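Local coordinates for protein fatty acyl CoA synthetase FADD13 (FATTY-ACYL-CoA SYNTHETASE) (Mycobacterium tuberculosis, PDB 3R44) that belongs to the ANL superfamily of AMP-binding enzymes, as a fatty acyl-CoA synthetase with a large N-terminal part and a smaller C-terminal domain, at residues E399-D402 / L406-K409; D414-G419 / V423-I428. All blocks are in the same frame, centred on the assembly; numbering follows the deposited sequence.

Interaction 1: E399-D402 / L406-K409; sequences EIDD and LYIK
Glu399 and Tyr407 exchange both of their backbone hydrogen bonds, which identifies them as a hydrogen-bonded antiparallel pair. Glu399 N gives its hydrogen to Tyr407 O at 2.9 Å, and Tyr407 N returns one to Glu399 O at 2.8 Å. The same Glu399 O also takes a CA-H...O contact from Leu406 CA at 3.6 Å. Next along is the non-hydrogen-bonded pair Ile400 and Leu406, whose CA atoms are 4.4 Å apart.

The ionic part lies on the Glu399 and Tyr407 face. Lys409 NZ meets Glu399 OE1 at 3.0 Å, nearly along the C-O bond, in a salt bridge. The glutamate reaches out with CG anti to its backbone nitrogen (chi1 -175°) and an extended chain, whereas the lysine folds at chi2 and chi4 to bring its ammonium back over the neighbouring strand.

Together the two segments form the end of a beta hairpin made by strands 396-400 and 406-410, with the turn between Asp401 and Leu406. Asp401 OD1 accepts hydrogen bonds from the backbone N of Glu403 and of Tyr405, so OD1 ties the carboxylate to two amides of the turn. Its other oxygen, OD2, is salt-bridged to Lys335 and comes to 3.8 Å from Tyr407 CE2, at the ring edge, with carboxylate and ring planes 56° apart.

Apolar packing occupies the opposite face of the hairpin, where Ile400 CG1 touches Leu406 CD1 at 3.8 Å. Leu406 continues onto Tyr315 of strand 310-316 and Val365 of strand 364-369.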
loop_
_atom_site.group_PDB
_atom_site.type_symbol
_atom_site.label_atom_id
_atom_site.label_comp_id
_atom_site.label_asym_id
_atom_site.label_seq_id
_atom_site.Cartn_x
_atom_site.Cartn_y
_atom_site.Cartn_z
ATOM N N GLU A 399 5.761 -2.408 -18.809
ATOM C CA GLU A 399 6.282 -3.303 -19.839
ATOM C C GLU A 399 6.648 -4.614 -19.173
ATOM O O GLU A 399 7.306 -4.595 -18.153
ATOM C CB GLU A 399 7.541 -2.718 -20.504
ATOM C CG GLU A 399 8.024 -3.592 -21.684
ATOM C CD GLU A 399 9.061 -2.891 -22.598
ATOM O OE1 GLU A 399 9.381 -1.700 -22.363
ATOM O OE2 GLU A 399 9.530 -3.532 -23.572
ATOM N N ILE A 400 6.260 -5.735 -19.761
ATOM C CA ILE A 400 6.633 -7.044 -19.278
ATOM C C ILE A 400 7.649 -7.572 -20.279
ATOM O O ILE A 400 7.337 -7.702 -21.463
ATOM C CB ILE A 400 5.424 -7.965 -19.091
ATOM C CG1 ILE A 400 4.394 -7.305 -18.166
ATOM C CG2 ILE A 400 5.847 -9.345 -18.553
ATOM C CD1 ILE A 400 3.101 -8.101 -18.003
ATOM N N ASP A 401 8.835 -7.889 -19.797
ATOM C CA ASP A 401 9.877 -8.406 -20.661
ATOM C C ASP A 401 9.630 -9.847 -21.057
ATOM O O ASP A 401 8.702 -10.509 -20.572
ATOM C CB ASP A 401 11.283 -8.147 -20.095
ATOM C CG ASP A 401 11.698 -9.057 -18.986
ATOM O OD1 ASP A 401 11.058 -10.063 -18.668
ATOM O OD2 ASP A 401 12.745 -8.746 -18.360
ATOM N N ASP A 402 10.462 -10.343 -21.974
ATOM C CA ASP A 402 10.270 -11.685 -22.516
ATOM C C ASP A 402 10.317 -12.765 -21.420
ATOM O O ASP A 402 9.802 -13.879 -21.610
ATOM C CB ASP A 402 11.313 -11.970 -23.632
ATOM C CG ASP A 402 11.119 -11.077 -24.890
ATOM O OD1 ASP A 402 9.943 -10.772 -25.239
ATOM O OD2 ASP A 402 12.139 -10.697 -25.529
ATOM N N LEU A 406 7.932 -7.518 -14.882
ATOM C CA LEU A 406 7.208 -6.248 -15.007
ATOM C C LEU A 406 8.099 -5.048 -14.663
ATOM O O LEU A 406 8.806 -5.057 -13.643
ATOM C CB LEU A 406 6.028 -6.238 -14.039
ATOM C CG LEU A 406 5.176 -4.973 -13.996
ATOM C CD1 LEU A 406 4.646 -4.688 -15.408
ATOM C CD2 LEU A 406 3.990 -5.068 -13.006
ATOM N N TYR A 407 8.036 -4.015 -15.507
ATOM C CA TYR A 407 8.724 -2.741 -15.285
ATOM C C TYR A 407 7.645 -1.682 -15.341
ATOM O O TYR A 407 7.003 -1.509 -16.360
ATOM C CB TYR A 407 9.792 -2.441 -16.346
ATOM C CG TYR A 407 11.022 -3.323 -16.239
ATOM C CD1 TYR A 407 12.154 -2.869 -15.584
ATOM C CD2 TYR A 407 11.033 -4.611 -16.742
ATOM C CE1 TYR A 407 13.280 -3.659 -15.444
ATOM C CE2 TYR A 407 12.168 -5.433 -16.608
ATOM C CZ TYR A 407 13.273 -4.945 -15.970
ATOM O OH TYR A 407 14.374 -5.724 -15.821
ATOM N N ILE A 408 7.394 -1.011 -14.230
ATOM C CA ILE A 408 6.433 0.057 -14.231
ATOM C C ILE A 408 7.019 1.336 -14.808
ATOM O O ILE A 408 8.088 1.832 -14.399
ATOM C CB ILE A 408 5.852 0.305 -12.823
ATOM C CG1 ILE A 408 5.171 -0.950 -12.276
ATOM C CG2 ILE A 408 4.878 1.514 -12.808
ATOM C CD1 ILE A 408 3.844 -1.237 -12.793
ATOM N N LYS A 409 6.311 1.899 -15.760
ATOM C CA LYS A 409 6.788 3.091 -16.450
ATOM C C LYS A 409 6.167 4.355 -15.928
ATOM O O LYS A 409 6.839 5.392 -15.889
ATOM C CB LYS A 409 6.528 2.999 -17.955
ATOM C CG LYS A 409 7.242 1.872 -18.637
ATOM C CD LYS A 409 8.742 1.992 -18.459
ATOM C CE LYS A 409 9.514 0.833 -19.083
ATOM N NZ LYS A 409 9.298 0.769 -20.582
#

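Interaction 2: D414-G419 / V423-I428; sequences DMIISG and VYPAEI
Met415 lies across one face of the Tyr424 ring. Its CG stands 3.8 Å from the ring centroid and only 7° off the normal, a CH-pi contact. An anti chi1 (-174°) and an anti chi2 carry the thioether out over the ring; SD, 3.5 Å from Tyr424 CZ, makes an oblique Met-aromatic contact, 31° off the normal. Beyond this overlap, Tyr424 OH is hydrogen-bonded to Gly395 O, fixing the far end of the ring.

Ile416 turns CG1 anti to its carbonyl carbon, which sends CD1 to 4.0 Å from Pro425 CG. Its CB packs against Val423 CB on the same face of the two-stranded hairpin. Reciprocal backbone hydrogen bonds make this an antiparallel hydrogen-bonded pair: Ile416 N to Val423 O and Val423 N to Ile416 O, both 2.7 Å.

Near helix 425-432, Glu427 folds back so that OE2 accepts a hydrogen bond from Tyr424 N at 2.8 Å on its anti side, while Glu427 N hydrogen-bonds to Tyr424 O. The chemistry implies a division of labour: two short backbone hydrogen bonds set the register, the CH-pi and Met-aromatic contacts and the apolar packing probably add dispersion, and the glutamate secures the backbone leading into the helix.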
loop_
_atom_site.group_PDB
_atom_site.type_symbol
_atom_site.label_atom_id
_atom_site.label_comp_id
_atom_site.label_asym_id
_atom_site.label_seq_id
_atom_site.Cartn_x
_atom_site.Cartn_y
_atom_site.Cartn_z
ATOM N N ASP A 414 0.194 10.243 -11.964
ATOM C CA ASP A 414 0.989 11.183 -12.708
ATOM C C ASP A 414 0.485 11.410 -14.121
ATOM O O ASP A 414 0.975 12.276 -14.837
ATOM C CB ASP A 414 2.446 10.687 -12.732
ATOM C CG ASP A 414 3.098 10.705 -11.324
ATOM O OD1 ASP A 414 2.767 11.589 -10.486
ATOM O OD2 ASP A 414 3.916 9.807 -11.037
ATOM N N MET A 415 -0.560 10.694 -14.499
ATOM C CA MET A 415 -1.151 10.849 -15.809
ATOM C C MET A 415 -1.708 12.278 -15.985
ATOM O O MET A 415 -2.174 12.906 -15.022
ATOM C CB MET A 415 -2.265 9.825 -16.021
ATOM C CG MET A 415 -2.811 9.860 -17.438
ATOM S SD MET A 415 -4.200 8.714 -17.660
ATOM C CE MET A 415 -5.569 9.571 -16.837
ATOM N N ILE A 416 -1.591 12.820 -17.193
ATOM C CA ILE A 416 -2.008 14.193 -17.501
ATOM C C ILE A 416 -3.251 14.121 -18.376
ATOM O O ILE A 416 -3.290 13.347 -19.312
ATOM C CB ILE A 416 -0.848 15.000 -18.181
ATOM C CG1 ILE A 416 0.405 14.969 -17.282
ATOM C CG2 ILE A 416 -1.280 16.464 -18.443
ATOM C CD1 ILE A 416 1.748 15.318 -17.943
ATOM N N ILE A 417 -4.289 14.884 -18.061
ATOM C CA ILE A 417 -5.417 15.039 -18.977
ATOM C C ILE A 417 -5.368 16.405 -19.653
ATOM O O ILE A 417 -5.508 17.432 -18.991
ATOM C CB ILE A 417 -6.732 14.853 -18.258
ATOM C CG1 ILE A 417 -6.781 13.451 -17.661
ATOM C CG2 ILE A 417 -7.885 14.983 -19.234
ATOM C CD1 ILE A 417 -8.085 13.200 -16.893
ATOM N N SER A 418 -5.092 16.403 -20.952
ATOM C CA SER A 418 -4.881 17.632 -21.694
ATOM C C SER A 418 -5.928 17.663 -22.822
ATOM O O SER A 418 -5.973 16.756 -23.635
ATOM C CB SER A 418 -3.414 17.680 -22.160
ATOM O OG SER A 418 -3.108 18.849 -22.873
ATOM N N GLY A 419 -6.829 18.656 -22.788
ATOM C CA GLY A 419 -7.942 18.730 -23.734
ATOM C C GLY A 419 -8.728 17.424 -23.845
ATOM O O GLY A 419 -9.112 16.998 -24.949
ATOM N N VAL A 423 -2.374 11.667 -21.277
ATOM C CA VAL A 423 -0.982 11.695 -21.643
ATOM C C VAL A 423 -0.185 11.205 -20.443
ATOM O O VAL A 423 -0.308 11.788 -19.339
ATOM C CB VAL A 423 -0.561 13.165 -21.967
ATOM C CG1 VAL A 423 0.819 13.245 -22.385
ATOM C CG2 VAL A 423 -1.455 13.739 -23.047
ATOM N N TYR A 424 0.625 10.162 -20.614
ATOM C CA TYR A 424 1.476 9.744 -19.508
ATOM C C TYR A 424 2.899 10.328 -19.696
ATOM O O TYR A 424 3.482 10.306 -20.804
ATOM C CB TYR A 424 1.563 8.222 -19.284
ATOM C CG TYR A 424 0.338 7.514 -18.740
ATOM C CD1 TYR A 424 0.192 7.251 -17.370
ATOM C CD2 TYR A 424 -0.644 7.071 -19.605
ATOM C CE1 TYR A 424 -0.938 6.536 -16.884
ATOM C CE2 TYR A 424 -1.770 6.380 -19.153
ATOM C CZ TYR A 424 -1.925 6.106 -17.782
ATOM O OH TYR A 424 -3.063 5.394 -17.312
ATOM N N PRO A 425 3.463 10.833 -18.605
ATOM C CA PRO A 425 4.746 11.512 -18.657
ATOM C C PRO A 425 5.872 10.660 -19.214
ATOM O O PRO A 425 6.714 11.205 -19.911
ATOM C CB PRO A 425 5.025 11.802 -17.186
ATOM C CG PRO A 425 3.715 12.056 -16.644
ATOM C CD PRO A 425 2.887 10.968 -17.259
ATOM N N ALA A 426 5.888 9.350 -18.942
ATOM C CA ALA A 426 6.986 8.478 -19.377
ATOM C C ALA A 426 7.080 8.431 -20.886
ATOM O O ALA A 426 8.157 8.287 -21.428
ATOM C CB ALA A 426 6.842 7.022 -18.825
ATOM N N GLU A 427 5.946 8.604 -21.557
ATOM C CA GLU A 427 5.897 8.550 -23.026
ATOM C C GLU A 427 6.754 9.686 -23.601
ATOM O O GLU A 427 7.508 9.500 -24.561
ATOM C CB GLU A 427 4.444 8.672 -23.516
ATOM C CG GLU A 427 3.474 7.674 -22.865
ATOM C CD GLU A 427 2.030 7.788 -23.427
ATOM O OE1 GLU A 427 1.839 7.333 -24.589
ATOM O OE2 GLU A 427 1.113 8.314 -22.717
ATOM N N ILE A 428 6.683 10.830 -22.937
ATOM C CA ILE A 428 7.427 12.033 -23.326
ATOM C C ILE A 428 8.856 11.936 -22.776
ATOM O O ILE A 428 9.848 12.134 -23.510
ATOM C CB ILE A 428 6.722 13.312 -22.846
ATOM C CG1 ILE A 428 5.312 13.402 -23.455
ATOM C CG2 ILE A 428 7.585 14.544 -23.176
ATOM C CD1 ILE A 428 4.402 14.489 -22.787
#

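In the fold
Along the chain, after strand 396-400 the backbone turns back through 401-405, and interaction 1 closes that loop as strand 406-410 pairs with it. After 411-413 the chain enters 414-419, and interaction 2 closes a second short connection, 420-422, that includes the start of strand 421-423, ahead of helix 425-432. The two contacts are in series, neither nested nor crossed, with centres about 19 Å apart. They nevertheless touch, Lys409 O lying 3.4 Å from Ala426 CB, and Asp410 OD2 accepts a hydrogen bond from Ala426 N. Interaction 1 rests against strands 310-316 and 364-369, whereas interaction 2 packs on strand 438-448, so the contact between them probably joins the N-terminal part to the C-terminal domain.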